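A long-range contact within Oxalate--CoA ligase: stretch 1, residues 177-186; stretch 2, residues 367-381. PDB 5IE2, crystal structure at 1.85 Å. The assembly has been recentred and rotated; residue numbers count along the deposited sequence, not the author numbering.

Stretch 1 (177-186) PKGVPLTQLN
Stretch 2 367-381: GPNVTKGYKNNPEAN

Two segments of the Oxalate--CoA ligase chain, at least 182 residues apart in sequence where they touch, pack together and bury 652 Å² between them. Residues 179-183 form a strand that passes into a helix at Gln-184; the partner segment is loop from Gly-367 to Asn-377, entering a helix at Pro-378. The segments run in opposite directions: CA of Gly-179 lies 5.5 Å from CA of Lys-375, CA of Val-180 5.2 Å from CA of Tyr-374, CA of Leu-182 5.6 Å from CA of Thr-371, and CA of Asn-186 4.1 Å from CA of Asn-369.

Strand carbonyls take two hydrogen bonds from the loop. Gly-179 O accepts from Lys-375 N (3.1 Å, nearly straight at 167°) and also receives a CA-H...O contact from Tyr-374 CA at 3.4 Å. Pro-181 O accepts from Thr-371 OG1 at 2.8 Å; the same OG1 accepts from Gly-373 N at 3.2 Å, so this hydroxyl (chi1 t) ties the loop's own backbone to the strand. Gly-373, at phi/psi 160/154, has angles that call for glycine, since a CB would be jammed against the preceding carbonyl; its O approaches Pro-181 CD to 3.2 Å.

Asn-186 (chi1 m, chi2 152°) uses its whole amide. ND2 donates to Pro-368 O at 2.9 Å and, weakly at 131°, to Val-370 O at 3.0 Å, gripping the type I turn of Gly-367 to Val-370, which is closed by Val-370 N to Gly-367 O at 3.1 Å. Asn-186 OD1 accepts from Thr-183 N at 2.9 Å. A water 2.5 Å from Asn-186 OD1 also donates to it; that water in turn accepts from Lys-372 N at 3.0 Å, bridging the segments. In return, Asn-186 N donates to Thr-183 OG1 at 2.9 Å (Thr-183 chi1 p), capping the helix, so the two residues bond reciprocally. Leu-185 (t, p) adds a loose apolar contact, CD1 to Pro-368 CB at 4.4 Å.

At the other end, Lys-178 (m, t, t, p) lays its aliphatic chain over one face of the Tyr-374 ring, with CD 3.6 Å from the ring centroid and 18° off the normal. Its NZ is 5.7 Å from that centroid, at most a weak cation-pi attraction, while CE packs on Ala-380 CB at 3.5 Å. Val-180 CG2 (chi1 t) meets the ring edge at Tyr-374 CE1, 4.0 Å away. Tyr-374 takes chi1 m and chi2 -71°, and its OH is bonded elsewhere in the structure. Its backbone is satisfied by the side chain of Asn-381 (chi1 m): N donates to Asn-381 OD1 at 2.8 Å, and O accepts from Asn-381 ND2 at 3.0 Å. Asn-377 (chi1 t) caps the second helix, its OD1 accepting from Ala-380 N at 2.9 Å. In the middle of the contact, Thr-371 CB lies 4.0 Å from Val-180 CG1 and 3.7 Å from Leu-182 CD2 (Leu-182 m, t).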

# COMPACT_ATOMS: atom_id res chain seq x y z
N PRO A 177 -6.48 -1.64 -14.60
CA PRO A 177 -6.48 -0.67 -13.48
C PRO A 177 -7.60 0.39 -13.63
O PRO A 177 -7.82 0.93 -14.74
CB PRO A 177 -5.08 -0.04 -13.55
CG PRO A 177 -4.20 -1.19 -14.12
CD PRO A 177 -5.11 -1.92 -15.10
N LYS A 178 -8.34 0.62 -12.54
CA LYS A 178 -9.42 1.63 -12.52
C LYS A 178 -8.89 2.91 -11.89
O LYS A 178 -8.11 2.80 -10.96
CB LYS A 178 -10.63 1.11 -11.72
CG LYS A 178 -11.56 0.11 -12.43
CD LYS A 178 -12.59 -0.41 -11.44
CE LYS A 178 -13.81 -0.97 -12.12
NZ LYS A 178 -13.56 -1.69 -13.40
N GLY A 179 -9.34 4.08 -12.36
CA GLY A 179 -8.97 5.38 -11.77
C GLY A 179 -9.74 5.77 -10.52
O GLY A 179 -10.99 5.81 -10.53
N VAL A 180 -9.01 6.08 -9.45
CA VAL A 180 -9.60 6.33 -8.15
C VAL A 180 -9.29 7.73 -7.61
O VAL A 180 -8.18 7.97 -7.20
CB VAL A 180 -9.11 5.28 -7.11
CG1 VAL A 180 -9.81 5.49 -5.78
CG2 VAL A 180 -9.42 3.88 -7.63
N PRO A 181 -10.28 8.62 -7.59
CA PRO A 181 -10.11 9.95 -7.00
C PRO A 181 -10.41 9.90 -5.51
O PRO A 181 -11.42 9.32 -5.10
CB PRO A 181 -11.11 10.82 -7.76
CG PRO A 181 -12.18 9.90 -8.15
CD PRO A 181 -11.57 8.48 -8.28
N LEU A 182 -9.49 10.47 -4.72
CA LEU A 182 -9.61 10.52 -3.27
C LEU A 182 -9.49 11.97 -2.81
O LEU A 182 -8.70 12.73 -3.37
CB LEU A 182 -8.49 9.68 -2.62
CG LEU A 182 -8.61 8.22 -3.14
CD1 LEU A 182 -7.32 7.44 -2.68
CD2 LEU A 182 -9.90 7.50 -2.61
N THR A 183 -10.29 12.33 -1.81
CA THR A 183 -10.40 13.70 -1.35
C THR A 183 -9.52 13.97 -0.10
O THR A 183 -8.94 13.06 0.51
CB THR A 183 -11.83 14.03 -0.94
OG1 THR A 183 -12.20 13.06 0.06
CG2 THR A 183 -12.79 13.89 -2.16
N GLN A 184 -9.48 15.24 0.30
CA GLN A 184 -8.86 15.64 1.57
C GLN A 184 -9.50 14.87 2.69
O GLN A 184 -8.84 14.41 3.64
CB GLN A 184 -9.06 17.16 1.81
CG GLN A 184 -8.07 18.04 1.05
CD GLN A 184 -6.77 18.30 1.85
OE1 GLN A 184 -6.54 17.72 2.89
NE2 GLN A 184 -5.94 19.19 1.33
N LEU A 185 -10.82 14.74 2.59
CA LEU A 185 -11.55 14.04 3.63
C LEU A 185 -11.20 12.56 3.66
O LEU A 185 -10.99 11.98 4.74
CB LEU A 185 -13.06 14.25 3.45
CG LEU A 185 -14.02 13.43 4.36
CD1 LEU A 185 -13.78 13.70 5.84
CD2 LEU A 185 -15.53 13.70 3.97
N ASN A 186 -11.14 11.92 2.48
CA ASN A 186 -10.71 10.53 2.42
C ASN A 186 -9.36 10.36 3.17
O ASN A 186 -9.18 9.44 4.03
CB ASN A 186 -10.53 10.08 0.96
CG ASN A 186 -11.84 9.85 0.18
OD1 ASN A 186 -11.84 10.00 -1.04
ND2 ASN A 186 -12.95 9.50 0.86
N GLY A 367 -17.85 4.29 4.64
CA GLY A 367 -17.18 5.21 5.56
C GLY A 367 -16.57 6.40 4.86
O GLY A 367 -16.48 6.43 3.64
N PRO A 368 -16.11 7.40 5.64
CA PRO A 368 -15.62 8.62 5.00
C PRO A 368 -14.24 8.45 4.33
O PRO A 368 -13.80 9.37 3.65
CB PRO A 368 -15.54 9.64 6.16
CG PRO A 368 -15.35 8.80 7.40
CD PRO A 368 -16.18 7.52 7.10
N ASN A 369 -13.61 7.30 4.50
CA ASN A 369 -12.34 6.98 3.81
C ASN A 369 -12.57 6.45 2.40
O ASN A 369 -11.62 6.28 1.64
CB ASN A 369 -11.57 5.91 4.65
CG ASN A 369 -12.45 4.67 4.91
OD1 ASN A 369 -13.50 4.76 5.58
ND2 ASN A 369 -12.05 3.54 4.36
N VAL A 370 -13.82 6.10 2.09
CA VAL A 370 -14.10 5.42 0.83
C VAL A 370 -14.28 6.42 -0.31
O VAL A 370 -14.92 7.47 -0.14
CB VAL A 370 -15.36 4.52 0.97
CG1 VAL A 370 -15.64 3.75 -0.31
CG2 VAL A 370 -15.16 3.56 2.18
N THR A 371 -13.70 6.10 -1.47
CA THR A 371 -13.89 6.95 -2.64
C THR A 371 -15.38 7.19 -2.93
O THR A 371 -16.22 6.33 -2.67
CB THR A 371 -13.21 6.36 -3.90
OG1 THR A 371 -13.32 7.27 -4.98
CG2 THR A 371 -13.81 5.01 -4.33
N LYS A 372 -15.68 8.38 -3.47
CA LYS A 372 -17.06 8.65 -3.89
C LYS A 372 -17.41 7.89 -5.17
O LYS A 372 -18.58 7.70 -5.51
CB LYS A 372 -17.24 10.15 -4.14
CG LYS A 372 -17.15 10.95 -2.86
CD LYS A 372 -18.29 10.45 -1.92
CE LYS A 372 -18.36 11.31 -0.71
NZ LYS A 372 -19.49 10.92 0.14
N GLY A 373 -16.38 7.50 -5.92
CA GLY A 373 -16.64 6.79 -7.16
C GLY A 373 -15.47 6.82 -8.14
O GLY A 373 -14.64 7.73 -8.13
N TYR A 374 -15.42 5.82 -8.99
CA TYR A 374 -14.39 5.77 -10.03
C TYR A 374 -14.56 6.91 -11.00
O TYR A 374 -15.67 7.35 -11.21
CB TYR A 374 -14.47 4.45 -10.80
CG TYR A 374 -14.22 3.22 -9.95
CD1 TYR A 374 -12.93 2.94 -9.45
CD2 TYR A 374 -15.25 2.33 -9.69
CE1 TYR A 374 -12.71 1.79 -8.65
CE2 TYR A 374 -15.04 1.17 -8.91
CZ TYR A 374 -13.78 0.92 -8.41
OH TYR A 374 -13.59 -0.19 -7.64
N LYS A 375 -13.45 7.36 -11.58
CA LYS A 375 -13.48 8.43 -12.57
C LYS A 375 -13.96 7.90 -13.92
O LYS A 375 -13.42 6.92 -14.42
CB LYS A 375 -12.10 9.05 -12.71
CG LYS A 375 -12.02 10.12 -13.78
CD LYS A 375 -10.62 10.63 -13.93
CE LYS A 375 -10.65 11.88 -14.80
NZ LYS A 375 -9.28 12.38 -15.02
N ASN A 376 -14.98 8.54 -14.48
CA ASN A 376 -15.45 8.18 -15.82
C ASN A 376 -15.69 6.68 -15.96
O ASN A 376 -15.04 6.01 -16.79
CB ASN A 376 -14.44 8.61 -16.89
CG ASN A 376 -14.34 10.11 -17.03
OD1 ASN A 376 -15.27 10.85 -16.66
ND2 ASN A 376 -13.22 10.58 -17.57
N ASN A 377 -16.53 6.14 -15.09
CA ASN A 377 -16.89 4.73 -15.22
C ASN A 377 -18.23 4.54 -14.55
O ASN A 377 -18.35 3.89 -13.50
CB ASN A 377 -15.82 3.80 -14.65
CG ASN A 377 -16.05 2.36 -15.06
OD1 ASN A 377 -17.19 1.96 -15.37
ND2 ASN A 377 -14.98 1.56 -15.09
N PRO A 378 -19.27 5.10 -15.18
CA PRO A 378 -20.61 5.09 -14.60
C PRO A 378 -21.06 3.69 -14.28
O PRO A 378 -21.78 3.49 -13.29
CB PRO A 378 -21.48 5.74 -15.69
CG PRO A 378 -20.66 5.67 -16.94
CD PRO A 378 -19.24 5.73 -16.52
N GLU A 379 -20.64 2.73 -15.10
CA GLU A 379 -21.01 1.33 -14.93
C GLU A 379 -20.38 0.65 -13.71
O GLU A 379 -21.05 -0.09 -12.98
CB GLU A 379 -20.67 0.54 -16.19
CG GLU A 379 -21.01 -0.93 -16.08
CD GLU A 379 -20.99 -1.64 -17.42
OE1 GLU A 379 -20.75 -0.96 -18.45
OE2 GLU A 379 -21.26 -2.87 -17.45
N ALA A 380 -19.06 0.83 -13.53
CA ALA A 380 -18.38 0.33 -12.34
C ALA A 380 -19.01 0.97 -11.08
O ALA A 380 -19.13 0.30 -10.05
CB ALA A 380 -16.92 0.61 -12.40
N ASN A 381 -19.44 2.23 -11.17
CA ASN A 381 -20.03 2.88 -10.01
C ASN A 381 -21.45 2.36 -9.71
O ASN A 381 -21.81 2.08 -8.55
CB ASN A 381 -20.04 4.39 -10.23
CG ASN A 381 -18.64 4.97 -10.16
OD1 ASN A 381 -17.80 4.40 -9.47
ND2 ASN A 381 -18.38 6.10 -10.82
O HOH W 1 -13.77 10.49 -2.63